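Local coordinates for putative carbohydrate metabolism domain-containing protein (PDB 3S30) that is of uncertain function but, as a putative glycoside hydrolase with a galactose-binding-like fold, probably acts on or binds carbohydrate, at residues F104-V109 with N165-I170; R172-L177 with P184-N189; I219-Y224 with L345-K350; E232-G237 with G334-T339; A280-T285 with F294-N299. All coordinates share one frame; numbering follows the deposited sequence.

The five contacts show how chemistry changes with place in a beta-rich fold. All are partly buried. Contact 1, its centre about 12 Å from that of the chain, adds a sodium ion to its packing. Contacts 2 and 3 are antiparallel strand pairs on opposite sides of the chain's centre, the first short, the second longer, with leucines on its buried face and polar groups among those on the other. Contact 4, on the side of contact 2, pairs a short hairpin strand with the loop leading into a turn; Tyr-234 touches Ile-185. Contact 5 is purely apolar and borders contact 3, since strands 218-228 and 291-297 are neighbours. Phe-104 and Leu-345 join contacts 1 and 3.

Contact 1: residues F104-V109 with N165-I170; sequences FNFENV and NCLQLI. With NA (sodium ion), chain C.
Phe-106 and Asn-165 bury the most surface here, and Glu-107 completes the trio that joins the loop before strand 108-114 to the start of strand 166-173. The Phe-106 ring receives Leu-167 over one face: Leu-167 CB sits 4.0 Å from the ring centroid and 20° off its normal, a CH-pi contact displaced toward the rim atoms CD1 and CG. Closer to the backbone, Phe-106 CB lies 3.5 Å from Leu-167 N. The polar half of the contact belongs to the next residue. Glu-107 folds back at chi2 (-60°), which turns CD toward the other segment. Its OE1 then accepts the backbone N of Asn-165 at 3.0 Å, on the syn side and somewhat out of the carboxylate plane. That bond helps set the carboxylate, whose other oxygen, OE2, reaches the sodium ion at 2.9 Å. Asn-165 ND2 meanwhile ties down the Glu-107 backbone, giving a more bent bond to Glu-107 O at 3.2 Å. Two backbone oxygens bind the ion more closely, Asn-105 O at 2.3 Å and Asn-165 O at 2.4 Å. Asp-343 OD1 of strand 339-349 supplies a further ligand. The sodium site thus draws together the loop before strand 108-114, the residue leading into strand 166-173 and a third strand, beside an aromatic-aliphatic core, an arrangement consistent with the galactose-binding-like fold.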
# COMPACT_ATOMS: atom_id res chain seq x y z
N PHE A 104 -5.96 -10.03 -7.43
CA PHE A 104 -6.28 -9.66 -6.04
C PHE A 104 -7.73 -9.19 -5.96
O PHE A 104 -8.15 -8.26 -6.67
CB PHE A 104 -5.29 -8.59 -5.50
CG PHE A 104 -3.83 -8.91 -5.81
CD1 PHE A 104 -3.20 -9.99 -5.21
CD2 PHE A 104 -3.12 -8.15 -6.73
CE1 PHE A 104 -1.87 -10.31 -5.50
CE2 PHE A 104 -1.78 -8.46 -7.03
CZ PHE A 104 -1.16 -9.54 -6.41
N ASN A 105 -8.49 -9.86 -5.09
CA ASN A 105 -9.93 -9.69 -5.00
C ASN A 105 -10.39 -8.94 -3.75
O ASN A 105 -11.51 -8.43 -3.73
CB ASN A 105 -10.62 -11.05 -5.05
CG ASN A 105 -10.37 -11.78 -6.35
OD1 ASN A 105 -10.92 -11.41 -7.39
ND2 ASN A 105 -9.54 -12.82 -6.30
N PHE A 106 -9.56 -8.89 -2.72
CA PHE A 106 -9.90 -8.21 -1.47
C PHE A 106 -11.15 -8.78 -0.77
O PHE A 106 -11.92 -8.04 -0.15
CB PHE A 106 -10.07 -6.70 -1.73
CG PHE A 106 -8.98 -6.12 -2.59
CD1 PHE A 106 -7.71 -5.90 -2.07
CD2 PHE A 106 -9.21 -5.81 -3.93
CE1 PHE A 106 -6.68 -5.39 -2.85
CE2 PHE A 106 -8.18 -5.29 -4.72
CZ PHE A 106 -6.92 -5.07 -4.18
N GLU A 107 -11.34 -10.10 -0.88
CA GLU A 107 -12.52 -10.78 -0.30
C GLU A 107 -12.31 -11.20 1.14
O GLU A 107 -13.27 -11.32 1.90
CB GLU A 107 -12.90 -12.06 -1.08
CG GLU A 107 -13.30 -11.86 -2.53
CD GLU A 107 -14.51 -10.94 -2.73
OE1 GLU A 107 -15.31 -10.73 -1.78
OE2 GLU A 107 -14.68 -10.44 -3.86
N ASN A 108 -11.06 -11.48 1.48
CA ASN A 108 -10.71 -12.25 2.65
C ASN A 108 -9.99 -11.39 3.68
O ASN A 108 -9.09 -10.62 3.34
CB ASN A 108 -9.77 -13.40 2.25
CG ASN A 108 -10.36 -14.32 1.18
OD1 ASN A 108 -9.83 -14.43 0.06
ND2 ASN A 108 -11.44 -15.02 1.52
N VAL A 109 -10.40 -11.54 4.93
CA VAL A 109 -9.71 -10.91 6.05
C VAL A 109 -9.65 -11.87 7.22
O VAL A 109 -10.50 -12.77 7.34
CB VAL A 109 -10.39 -9.59 6.51
CG1 VAL A 109 -10.25 -8.50 5.44
CG2 VAL A 109 -11.84 -9.82 6.89
N ASN A 165 -16.71 -8.07 -2.15
CA ASN A 165 -16.08 -7.08 -1.26
C ASN A 165 -14.94 -6.37 -2.00
O ASN A 165 -14.41 -6.89 -2.98
CB ASN A 165 -15.45 -7.71 -0.01
CG ASN A 165 -16.42 -8.57 0.81
OD1 ASN A 165 -17.57 -8.19 1.06
ND2 ASN A 165 -15.93 -9.72 1.27
N CYS A 166 -14.57 -5.19 -1.50
CA CYS A 166 -13.43 -4.44 -2.06
C CYS A 166 -12.52 -3.90 -0.96
O CYS A 166 -12.87 -3.90 0.21
CB CYS A 166 -13.92 -3.30 -2.98
SG CYS A 166 -14.90 -1.97 -2.20
N LEU A 167 -11.34 -3.44 -1.35
CA LEU A 167 -10.47 -2.70 -0.45
C LEU A 167 -11.10 -1.34 -0.08
O LEU A 167 -11.66 -0.65 -0.93
CB LEU A 167 -9.11 -2.48 -1.10
CG LEU A 167 -8.01 -1.85 -0.24
CD1 LEU A 167 -7.67 -2.76 0.90
CD2 LEU A 167 -6.75 -1.53 -1.08
N GLN A 168 -11.00 -0.98 1.20
CA GLN A 168 -11.45 0.30 1.71
C GLN A 168 -10.29 0.96 2.45
O GLN A 168 -9.93 0.54 3.55
CB GLN A 168 -12.64 0.12 2.66
CG GLN A 168 -13.24 1.41 3.22
CD GLN A 168 -14.21 1.13 4.38
OE1 GLN A 168 -15.40 0.88 4.16
NE2 GLN A 168 -13.69 1.16 5.63
N LEU A 169 -9.69 1.96 1.83
CA LEU A 169 -8.65 2.73 2.47
C LEU A 169 -9.24 4.09 2.89
O LEU A 169 -9.71 4.87 2.05
CB LEU A 169 -7.44 2.89 1.54
CG LEU A 169 -6.81 1.57 1.05
CD1 LEU A 169 -5.61 1.81 0.15
CD2 LEU A 169 -6.41 0.66 2.22
N ILE A 170 -9.26 4.34 4.20
CA ILE A 170 -9.73 5.61 4.74
C ILE A 170 -8.64 6.22 5.64
O ILE A 170 -8.34 5.69 6.71
CB ILE A 170 -11.04 5.45 5.53
CG1 ILE A 170 -12.07 4.66 4.71
CG2 ILE A 170 -11.61 6.80 5.92
CD1 ILE A 170 -13.43 4.51 5.41
NA NA C . -13.49 -8.02 -4.89

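Contact 2: residues R172-L177 with P184-N189; sequences RKTGSL and PIAAGN
Arg-172 O accepts the shortest bond of the contact, from Ala-186 N at 2.8 Å. The same oxygen also meets Ile-185 CA at 3.2 Å, a CA-H...O contact beside the classical one. In return Arg-172 N gives a nearly straight bond to Ala-186 O, so Arg-172 and Ala-186 form a hydrogen-bonded antiparallel pair and Lys-173 and Ile-185 the non-hydrogen-bonded pair next to it. Past the strand end, Thr-174 N continues the pattern to Pro-184 O at 3.1 Å, in a bond that is almost linear. The Thr-174 side chain lies against Pro-184 and Ile-185. Its hydroxyl sits between the backbone N and the carbonyl carbon (chi1 45°), near Pro-184 O, and is hydrogen-bonded to Met-183 O. With the oxygen so placed, the methyl CG2 rests 3.9 Å from Ile-185 C. Phe-141 of helix 138-142 touches Arg-172, Thr-174 and Ala-186. The polar bonds that join strands 166-173 and 185-191 here are therefore carried by backbone N-H and C=O groups, while the threonine hydroxyl, bonded to Met-183 O, extends the link into the loop.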
# COMPACT_ATOMS: atom_id res chain seq x y z
N ARG A 172 -7.15 8.29 8.44
CA ARG A 172 -7.76 8.50 9.75
C ARG A 172 -7.01 9.54 10.56
O ARG A 172 -5.79 9.65 10.49
CB ARG A 172 -7.75 7.20 10.59
CG ARG A 172 -8.53 6.03 10.03
CD ARG A 172 -9.96 6.38 9.71
NE ARG A 172 -10.74 5.17 9.48
CZ ARG A 172 -12.06 5.12 9.29
NH1 ARG A 172 -12.78 6.23 9.27
NH2 ARG A 172 -12.65 3.95 9.10
N LYS A 173 -7.77 10.30 11.34
CA LYS A 173 -7.21 11.07 12.44
C LYS A 173 -6.81 10.06 13.53
O LYS A 173 -7.56 9.12 13.81
CB LYS A 173 -8.25 12.04 12.97
CG LYS A 173 -7.75 13.06 13.97
CD LYS A 173 -8.89 13.90 14.50
CE LYS A 173 -8.40 14.96 15.48
NZ LYS A 173 -8.09 14.40 16.83
N THR A 174 -5.63 10.23 14.11
CA THR A 174 -5.18 9.36 15.19
C THR A 174 -5.82 9.73 16.53
O THR A 174 -6.37 10.83 16.70
CB THR A 174 -3.67 9.39 15.34
OG1 THR A 174 -3.22 10.75 15.27
CG2 THR A 174 -3.02 8.55 14.24
N GLY A 175 -5.75 8.80 17.47
CA GLY A 175 -6.21 9.00 18.84
C GLY A 175 -5.23 9.87 19.60
O GLY A 175 -4.07 9.98 19.21
N SER A 176 -5.71 10.47 20.69
CA SER A 176 -4.95 11.42 21.52
C SER A 176 -3.44 11.34 21.41
O SER A 176 -2.76 12.34 21.19
CB SER A 176 -5.32 11.19 22.98
OG SER A 176 -4.95 9.89 23.38
N LEU A 177 -2.90 10.14 21.57
CA LEU A 177 -1.45 9.97 21.63
C LEU A 177 -0.76 10.24 20.30
O LEU A 177 0.36 10.75 20.29
CB LEU A 177 -1.09 8.57 22.15
CG LEU A 177 0.37 8.37 22.55
CD1 LEU A 177 0.88 9.49 23.43
CD2 LEU A 177 0.53 7.02 23.25
N PRO A 184 -0.20 12.74 13.61
CA PRO A 184 -1.56 13.29 13.65
C PRO A 184 -2.57 12.54 12.77
O PRO A 184 -3.75 12.47 13.11
CB PRO A 184 -1.38 14.74 13.20
CG PRO A 184 -0.12 14.75 12.41
CD PRO A 184 0.76 13.71 13.04
N ILE A 185 -2.13 11.96 11.67
CA ILE A 185 -3.02 11.14 10.84
C ILE A 185 -2.37 9.79 10.55
O ILE A 185 -1.21 9.58 10.88
CB ILE A 185 -3.39 11.83 9.49
CG1 ILE A 185 -2.19 11.87 8.54
CG2 ILE A 185 -3.98 13.24 9.76
CD1 ILE A 185 -2.49 12.44 7.16
N ALA A 186 -3.14 8.89 9.94
CA ALA A 186 -2.61 7.63 9.43
C ALA A 186 -3.28 7.31 8.10
O ALA A 186 -4.50 7.12 8.03
CB ALA A 186 -2.80 6.49 10.45
N ALA A 187 -2.47 7.26 7.04
CA ALA A 187 -2.98 7.02 5.69
C ALA A 187 -3.59 5.63 5.56
O ALA A 187 -3.05 4.65 6.08
CB ALA A 187 -1.86 7.19 4.68
N GLY A 188 -4.73 5.57 4.85
CA GLY A 188 -5.34 4.31 4.46
C GLY A 188 -4.44 3.72 3.40
O GLY A 188 -4.34 4.26 2.30
N ASN A 189 -3.74 2.63 3.75
CA ASN A 189 -2.81 2.01 2.83
C ASN A 189 -2.85 0.49 2.80
O ASN A 189 -3.43 -0.16 3.66
CB ASN A 189 -1.38 2.51 3.08
CG ASN A 189 -0.89 2.28 4.53
OD1 ASN A 189 -1.47 1.51 5.31
ND2 ASN A 189 0.19 2.96 4.89

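Contact 3: residues I219-Y224 with L345-K350; sequences IKLVGY and LELVCK
Ile-219 and Lys-220 both face Val-348, a classic beta bulge in which one carbonyl serves two donors. Val-348 O accepts Ile-219 N at 2.8 Å and Lys-220 N at 3.1 Å, both in its carbonyl plane. Beyond the bulge the antiparallel pairing of strands 218-228 and 339-349 is regular: Val-348 N returns a bond to Lys-220 O, and Val-222 and Glu-346 exchange a pair, the shorter being Glu-346 N to Val-222 O at 2.7 Å. On the face that holds Lys-220, Val-222, Glu-346 and Val-348, side chains run alongside one another. Lys-220 CG lies 3.6 Å from Val-348 CB, and NZ goes on to a salt bridge with Glu-295. The other face is apolar. Leu-345 has CG anti to the backbone N (chi1 -178°), and chi2 (69°) then puts CD1 against Leu-221 CD1 at 3.4 Å. Leu-221 CD1 also meets Leu-347 CD1 at 4.2 Å. An alanine in place of Leu-345 would probably open a gap beside Leu-221 CD1 and allow that branch to shift. Phe-104, Phe-294 and Ile-321 pack round the same leucine. The pairing thus has two characters, an apolar side turned to the interior and a mixed side bearing charge, with the backbone bonds joining the strands between them.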
# COMPACT_ATOMS: atom_id res chain seq x y z
N ILE A 219 4.45 -6.45 -16.26
CA ILE A 219 4.38 -5.42 -17.29
C ILE A 219 3.33 -4.36 -16.97
O ILE A 219 3.55 -3.19 -17.25
CB ILE A 219 4.20 -5.99 -18.74
CG1 ILE A 219 3.08 -7.02 -18.82
CG2 ILE A 219 5.50 -6.60 -19.23
CD1 ILE A 219 2.95 -7.65 -20.20
N LYS A 220 2.21 -4.74 -16.37
CA LYS A 220 1.24 -3.72 -15.97
C LYS A 220 0.42 -4.07 -14.74
O LYS A 220 0.22 -5.25 -14.40
CB LYS A 220 0.34 -3.31 -17.15
CG LYS A 220 -0.44 -4.42 -17.80
CD LYS A 220 -1.09 -3.97 -19.11
CE LYS A 220 -0.11 -4.06 -20.29
NZ LYS A 220 -0.69 -3.55 -21.57
N LEU A 221 -0.00 -3.01 -14.05
CA LEU A 221 -0.87 -3.11 -12.89
C LEU A 221 -2.22 -2.55 -13.29
O LEU A 221 -2.33 -1.37 -13.62
CB LEU A 221 -0.29 -2.31 -11.69
CG LEU A 221 -1.10 -2.35 -10.38
CD1 LEU A 221 -1.10 -3.76 -9.76
CD2 LEU A 221 -0.60 -1.31 -9.39
N VAL A 222 -3.24 -3.41 -13.28
CA VAL A 222 -4.57 -2.98 -13.68
C VAL A 222 -5.51 -3.21 -12.50
O VAL A 222 -5.30 -4.13 -11.72
CB VAL A 222 -5.08 -3.71 -14.97
CG1 VAL A 222 -4.05 -3.61 -16.10
CG2 VAL A 222 -5.41 -5.15 -14.70
N GLY A 223 -6.52 -2.37 -12.40
CA GLY A 223 -7.54 -2.48 -11.36
C GLY A 223 -8.57 -1.39 -11.52
O GLY A 223 -8.57 -0.67 -12.52
N TYR A 224 -9.45 -1.26 -10.53
CA TYR A 224 -10.53 -0.27 -10.55
C TYR A 224 -10.51 0.49 -9.23
O TYR A 224 -10.22 -0.10 -8.20
CB TYR A 224 -11.89 -0.95 -10.74
CG TYR A 224 -12.10 -1.51 -12.13
CD1 TYR A 224 -11.51 -2.72 -12.50
CD2 TYR A 224 -12.88 -0.84 -13.07
CE1 TYR A 224 -11.69 -3.25 -13.77
CE2 TYR A 224 -13.06 -1.35 -14.35
CZ TYR A 224 -12.47 -2.56 -14.69
OH TYR A 224 -12.66 -3.08 -15.95
N LEU A 345 -7.84 -6.03 -8.69
CA LEU A 345 -6.47 -5.64 -9.00
C LEU A 345 -5.72 -6.85 -9.57
O LEU A 345 -5.82 -7.96 -9.05
CB LEU A 345 -5.79 -5.15 -7.73
CG LEU A 345 -4.35 -4.66 -7.83
CD1 LEU A 345 -4.27 -3.34 -8.60
CD2 LEU A 345 -3.79 -4.54 -6.42
N GLU A 346 -4.98 -6.63 -10.65
CA GLU A 346 -4.16 -7.69 -11.24
C GLU A 346 -2.78 -7.19 -11.63
O GLU A 346 -2.65 -6.15 -12.27
CB GLU A 346 -4.85 -8.32 -12.45
CG GLU A 346 -3.94 -9.26 -13.22
CD GLU A 346 -4.65 -10.11 -14.26
OE1 GLU A 346 -5.81 -9.79 -14.60
OE2 GLU A 346 -4.03 -11.09 -14.73
N LEU A 347 -1.76 -7.95 -11.24
CA LEU A 347 -0.39 -7.75 -11.72
C LEU A 347 -0.22 -8.56 -13.01
O LEU A 347 -0.02 -9.77 -12.96
CB LEU A 347 0.60 -8.19 -10.64
CG LEU A 347 2.05 -7.74 -10.72
CD1 LEU A 347 2.20 -6.24 -10.61
CD2 LEU A 347 2.84 -8.41 -9.62
N VAL A 348 -0.34 -7.90 -14.16
CA VAL A 348 -0.19 -8.58 -15.45
C VAL A 348 1.29 -8.76 -15.79
O VAL A 348 2.02 -7.78 -15.94
CB VAL A 348 -0.86 -7.79 -16.60
CG1 VAL A 348 -0.64 -8.49 -17.95
CG2 VAL A 348 -2.35 -7.57 -16.30
N CYS A 349 1.73 -10.01 -15.93
CA CYS A 349 3.15 -10.32 -16.10
C CYS A 349 3.49 -10.86 -17.47
O CYS A 349 2.60 -11.18 -18.27
CB CYS A 349 3.60 -11.31 -15.03
SG CYS A 349 3.45 -10.63 -13.37
N LYS A 350 4.79 -10.94 -17.75
CA LYS A 350 5.29 -11.45 -19.02
C LYS A 350 5.17 -12.97 -19.06
O LYS A 350 5.06 -13.63 -18.02
CB LYS A 350 6.74 -11.02 -19.22
CG LYS A 350 7.26 -11.20 -20.63
CD LYS A 350 8.77 -10.95 -20.69
CE LYS A 350 9.30 -11.06 -22.12
NZ LYS A 350 10.79 -10.91 -22.18

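Contact 4: residues E232-G237 with G334-T339; sequences EFYENG and GAPGST
Phe-233 CG stands anti to its backbone N (chi1 -167°), whereas Tyr-234 CG is anti to its carbonyl carbon (chi1 -74°), and the two rings meet different parts of segment 334-339. Segment 232-237 belongs to the small hairpin of strands 233-235 and 238-240; segment 334-339 holds a type II beta turn from Ala-335 to Ser-338. Over one face of the Phe-233 ring lies the backbone of Gly-334, whose CA makes a CH-pi contact 3.9 Å from the centroid. The Tyr-234 ring receives Pro-336 CD in the same manner, 16° off the normal, the proline crossing the tyrosine at about a right angle. Between the aromatics the backbones make a single antiparallel bridge: Tyr-234 N gives to Gly-334 O at 2.7 Å, and Gly-334 N gives to Tyr-234 O at 3.1 Å. Ala-335 CB packs beside Glu-232 O at 3.3 Å. In the turn itself Ser-338 N bonds to Ala-335 O, and Gly-337 takes the third position with a positive phi. Lys-173 of strand 166-173 touches both Tyr-234 and Pro-336. One water bridges the two segments, donating to Glu-232 O at 2.7 Å and to Pro-336 O at 2.6 Å.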
# COMPACT_ATOMS: atom_id res chain seq x y z
N GLU A 232 -11.12 18.19 5.21
CA GLU A 232 -10.07 18.96 5.86
C GLU A 232 -8.71 18.29 5.70
O GLU A 232 -8.51 17.16 6.15
CB GLU A 232 -10.41 19.15 7.34
CG GLU A 232 -11.60 20.07 7.57
CD GLU A 232 -11.92 20.24 9.04
OE1 GLU A 232 -11.05 20.74 9.79
OE2 GLU A 232 -13.04 19.88 9.44
N PHE A 233 -7.80 18.99 5.03
CA PHE A 233 -6.46 18.49 4.78
C PHE A 233 -5.54 18.90 5.94
O PHE A 233 -5.40 20.08 6.23
CB PHE A 233 -5.94 19.05 3.44
CG PHE A 233 -4.71 18.36 2.91
CD1 PHE A 233 -3.45 18.74 3.35
CD2 PHE A 233 -4.81 17.35 1.98
CE1 PHE A 233 -2.30 18.11 2.86
CE2 PHE A 233 -3.67 16.71 1.49
CZ PHE A 233 -2.40 17.10 1.94
N TYR A 234 -4.92 17.92 6.59
CA TYR A 234 -3.96 18.20 7.68
C TYR A 234 -2.57 18.41 7.10
O TYR A 234 -2.03 17.53 6.44
CB TYR A 234 -3.92 17.06 8.72
CG TYR A 234 -5.12 16.99 9.65
CD1 TYR A 234 -6.33 17.59 9.33
CD2 TYR A 234 -5.05 16.28 10.86
CE1 TYR A 234 -7.42 17.51 10.17
CE2 TYR A 234 -6.14 16.19 11.71
CZ TYR A 234 -7.32 16.81 11.36
OH TYR A 234 -8.43 16.74 12.17
N GLU A 235 -2.02 19.59 7.32
CA GLU A 235 -0.68 19.93 6.87
C GLU A 235 -0.09 20.92 7.87
O GLU A 235 -0.71 21.96 8.16
CB GLU A 235 -0.68 20.51 5.44
CG GLU A 235 -1.69 21.67 5.18
CD GLU A 235 -1.74 22.10 3.71
OE1 GLU A 235 -0.68 22.16 3.04
OE2 GLU A 235 -2.84 22.38 3.20
N ASN A 236 1.08 20.59 8.41
CA ASN A 236 1.72 21.37 9.47
C ASN A 236 0.86 21.31 10.73
O ASN A 236 0.45 20.22 11.14
CB ASN A 236 2.01 22.80 8.97
CG ASN A 236 2.74 22.81 7.62
OD1 ASN A 236 3.70 22.06 7.43
ND2 ASN A 236 2.27 23.64 6.70
N GLY A 237 0.57 22.44 11.36
CA GLY A 237 -0.41 22.45 12.44
C GLY A 237 -1.74 23.04 12.00
O GLY A 237 -2.45 23.64 12.80
N GLY A 334 -2.39 14.96 4.74
CA GLY A 334 -3.53 14.26 4.19
C GLY A 334 -4.81 14.66 4.87
O GLY A 334 -4.79 15.37 5.88
N ALA A 335 -5.93 14.21 4.31
CA ALA A 335 -7.25 14.53 4.84
C ALA A 335 -7.87 13.32 5.54
O ALA A 335 -8.08 12.29 4.90
CB ALA A 335 -8.15 15.00 3.72
N PRO A 336 -8.16 13.43 6.84
CA PRO A 336 -9.04 12.42 7.40
C PRO A 336 -10.33 12.30 6.59
O PRO A 336 -10.90 13.32 6.20
CB PRO A 336 -9.34 12.95 8.81
CG PRO A 336 -8.10 13.68 9.19
CD PRO A 336 -7.67 14.36 7.89
N GLY A 337 -10.75 11.06 6.32
CA GLY A 337 -11.96 10.79 5.56
C GLY A 337 -11.69 10.49 4.10
O GLY A 337 -12.60 10.02 3.40
N SER A 338 -10.47 10.75 3.64
CA SER A 338 -10.11 10.47 2.25
C SER A 338 -10.24 8.99 2.03
O SER A 338 -9.61 8.19 2.73
CB SER A 338 -8.68 10.92 1.90
OG SER A 338 -8.64 12.32 1.69
N THR A 339 -11.08 8.62 1.07
CA THR A 339 -11.49 7.24 0.88
C THR A 339 -11.11 6.76 -0.51
O THR A 339 -11.57 7.30 -1.51
CB THR A 339 -13.00 7.07 1.15
OG1 THR A 339 -13.28 7.58 2.46
CG2 THR A 339 -13.40 5.59 1.08
O HOH W 1 -10.73 15.76 6.94

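Contact 5: residues A280-T285 with F294-N299; sequences AVITDT and FELDFN
This is an apolar side-chain contact between the end of strand 276-281, which pairs with strand 247-254, and strand 291-297, which pairs with strand 218-228. The two strands and the residues that follow them pack side chain to side chain without a beta bridge, an arrangement consistent with layers of a beta sandwich closing on each other near an edge. Ala-280 fits between two neighbours. Its CB stands over the centre of the Phe-298 ring, 3.9 Å from the centroid and only 10° off the normal, a CH-pi contact, and also lies 3.9 Å from Leu-296 CB. Leu-296 carries the packing on to Ile-282. Its CG is anti to the carbonyl carbon (chi1 -42°), and both methyls beyond it meet the isoleucine. CD1 of Leu-296 is 3.5 Å from Ile-282 N. Its other methyl, CD2, is 3.6 Å from Ile-282 CA. A serine at Leu-296 keeps CB against Ala-280 but would probably leave Ile-282 without its main partner here and freer to turn. The other end of Ile-282 reaches Phe-294, CD1 lying 4.0 Å from Phe-294 CB, with the two side chains crossing at about a right angle. Ile-248 of strand 247-254 touches Phe-294 and Leu-296, and Ala-250 touches Phe-298. Cohesion here comes from shape and from burial of aliphatic and aromatic groups, while the hydrogen bonds of both strands are spent on their own neighbours.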
# COMPACT_ATOMS: atom_id res chain seq x y z
N ALA A 280 5.84 1.23 -11.79
CA ALA A 280 4.57 1.62 -12.39
C ALA A 280 3.89 2.61 -11.46
O ALA A 280 3.60 2.27 -10.31
CB ALA A 280 3.69 0.39 -12.61
N VAL A 281 3.63 3.83 -11.94
CA VAL A 281 3.13 4.92 -11.12
C VAL A 281 1.89 5.55 -11.74
O VAL A 281 1.91 5.95 -12.90
CB VAL A 281 4.23 6.01 -10.90
CG1 VAL A 281 3.75 7.11 -9.93
CG2 VAL A 281 5.52 5.37 -10.37
N ILE A 282 0.82 5.68 -10.97
CA ILE A 282 -0.40 6.31 -11.48
C ILE A 282 -0.21 7.81 -11.66
O ILE A 282 0.48 8.45 -10.88
CB ILE A 282 -1.61 6.04 -10.57
CG1 ILE A 282 -2.93 6.31 -11.32
CG2 ILE A 282 -1.52 6.87 -9.29
CD1 ILE A 282 -4.11 5.54 -10.77
N THR A 283 -0.80 8.36 -12.71
CA THR A 283 -0.73 9.80 -12.95
C THR A 283 -2.12 10.45 -12.84
O THR A 283 -2.26 11.45 -12.16
CB THR A 283 -0.00 10.11 -14.31
OG1 THR A 283 -0.69 9.49 -15.40
CG2 THR A 283 1.45 9.57 -14.27
N ASP A 284 -3.14 9.85 -13.46
CA ASP A 284 -4.51 10.36 -13.33
C ASP A 284 -5.08 9.89 -12.00
O ASP A 284 -5.25 8.68 -11.77
CB ASP A 284 -5.37 9.86 -14.49
CG ASP A 284 -6.66 10.65 -14.64
OD1 ASP A 284 -7.20 11.13 -13.62
OD2 ASP A 284 -7.12 10.81 -15.80
N THR A 285 -5.40 10.85 -11.13
CA THR A 285 -5.73 10.57 -9.73
C THR A 285 -7.05 11.25 -9.28
O THR A 285 -7.28 11.44 -8.07
CB THR A 285 -4.54 11.03 -8.86
OG1 THR A 285 -4.48 10.26 -7.66
CG2 THR A 285 -4.62 12.51 -8.52
N PHE A 294 -7.81 1.66 -14.07
CA PHE A 294 -6.45 2.15 -14.25
C PHE A 294 -5.60 1.06 -14.89
O PHE A 294 -5.90 -0.13 -14.78
CB PHE A 294 -5.85 2.68 -12.93
CG PHE A 294 -5.80 1.67 -11.79
CD1 PHE A 294 -4.70 0.83 -11.63
CD2 PHE A 294 -6.83 1.60 -10.86
CE1 PHE A 294 -4.64 -0.09 -10.57
CE2 PHE A 294 -6.78 0.68 -9.79
CZ PHE A 294 -5.69 -0.16 -9.65
N GLU A 295 -4.57 1.48 -15.62
CA GLU A 295 -3.68 0.56 -16.32
C GLU A 295 -2.29 1.18 -16.37
O GLU A 295 -1.99 1.95 -17.28
CB GLU A 295 -4.21 0.27 -17.73
CG GLU A 295 -3.36 -0.74 -18.53
CD GLU A 295 -3.88 -0.99 -19.95
OE1 GLU A 295 -5.08 -0.76 -20.22
OE2 GLU A 295 -3.08 -1.42 -20.80
N LEU A 296 -1.45 0.82 -15.40
CA LEU A 296 -0.10 1.41 -15.27
C LEU A 296 0.94 0.47 -15.85
O LEU A 296 1.11 -0.64 -15.37
CB LEU A 296 0.20 1.69 -13.79
CG LEU A 296 -0.94 2.29 -12.95
CD1 LEU A 296 -0.50 2.52 -11.51
CD2 LEU A 296 -1.46 3.60 -13.58
N ASP A 297 1.63 0.90 -16.90
CA ASP A 297 2.69 0.09 -17.51
C ASP A 297 3.96 0.18 -16.68
O ASP A 297 4.36 1.27 -16.24
CB ASP A 297 3.01 0.57 -18.94
CG ASP A 297 1.89 0.26 -19.95
OD1 ASP A 297 1.69 -0.93 -20.30
OD2 ASP A 297 1.24 1.22 -20.42
N PHE A 298 4.61 -0.95 -16.45
CA PHE A 298 5.94 -0.96 -15.84
C PHE A 298 6.98 -0.35 -16.79
O PHE A 298 7.07 -0.72 -17.96
CB PHE A 298 6.36 -2.38 -15.42
CG PHE A 298 5.85 -2.78 -14.07
CD1 PHE A 298 4.53 -3.20 -13.91
CD2 PHE A 298 6.67 -2.71 -12.95
CE1 PHE A 298 4.05 -3.58 -12.66
CE2 PHE A 298 6.20 -3.08 -11.69
CZ PHE A 298 4.89 -3.51 -11.55
N ASN A 299 7.73 0.61 -16.25
CA ASN A 299 8.79 1.30 -16.96
C ASN A 299 10.16 0.69 -16.61
O ASN A 299 10.74 1.02 -15.57
CB ASN A 299 8.74 2.79 -16.58
CG ASN A 299 9.59 3.67 -17.49
OD1 ASN A 299 10.47 3.19 -18.20
ND2 ASN A 299 9.31 4.99 -17.46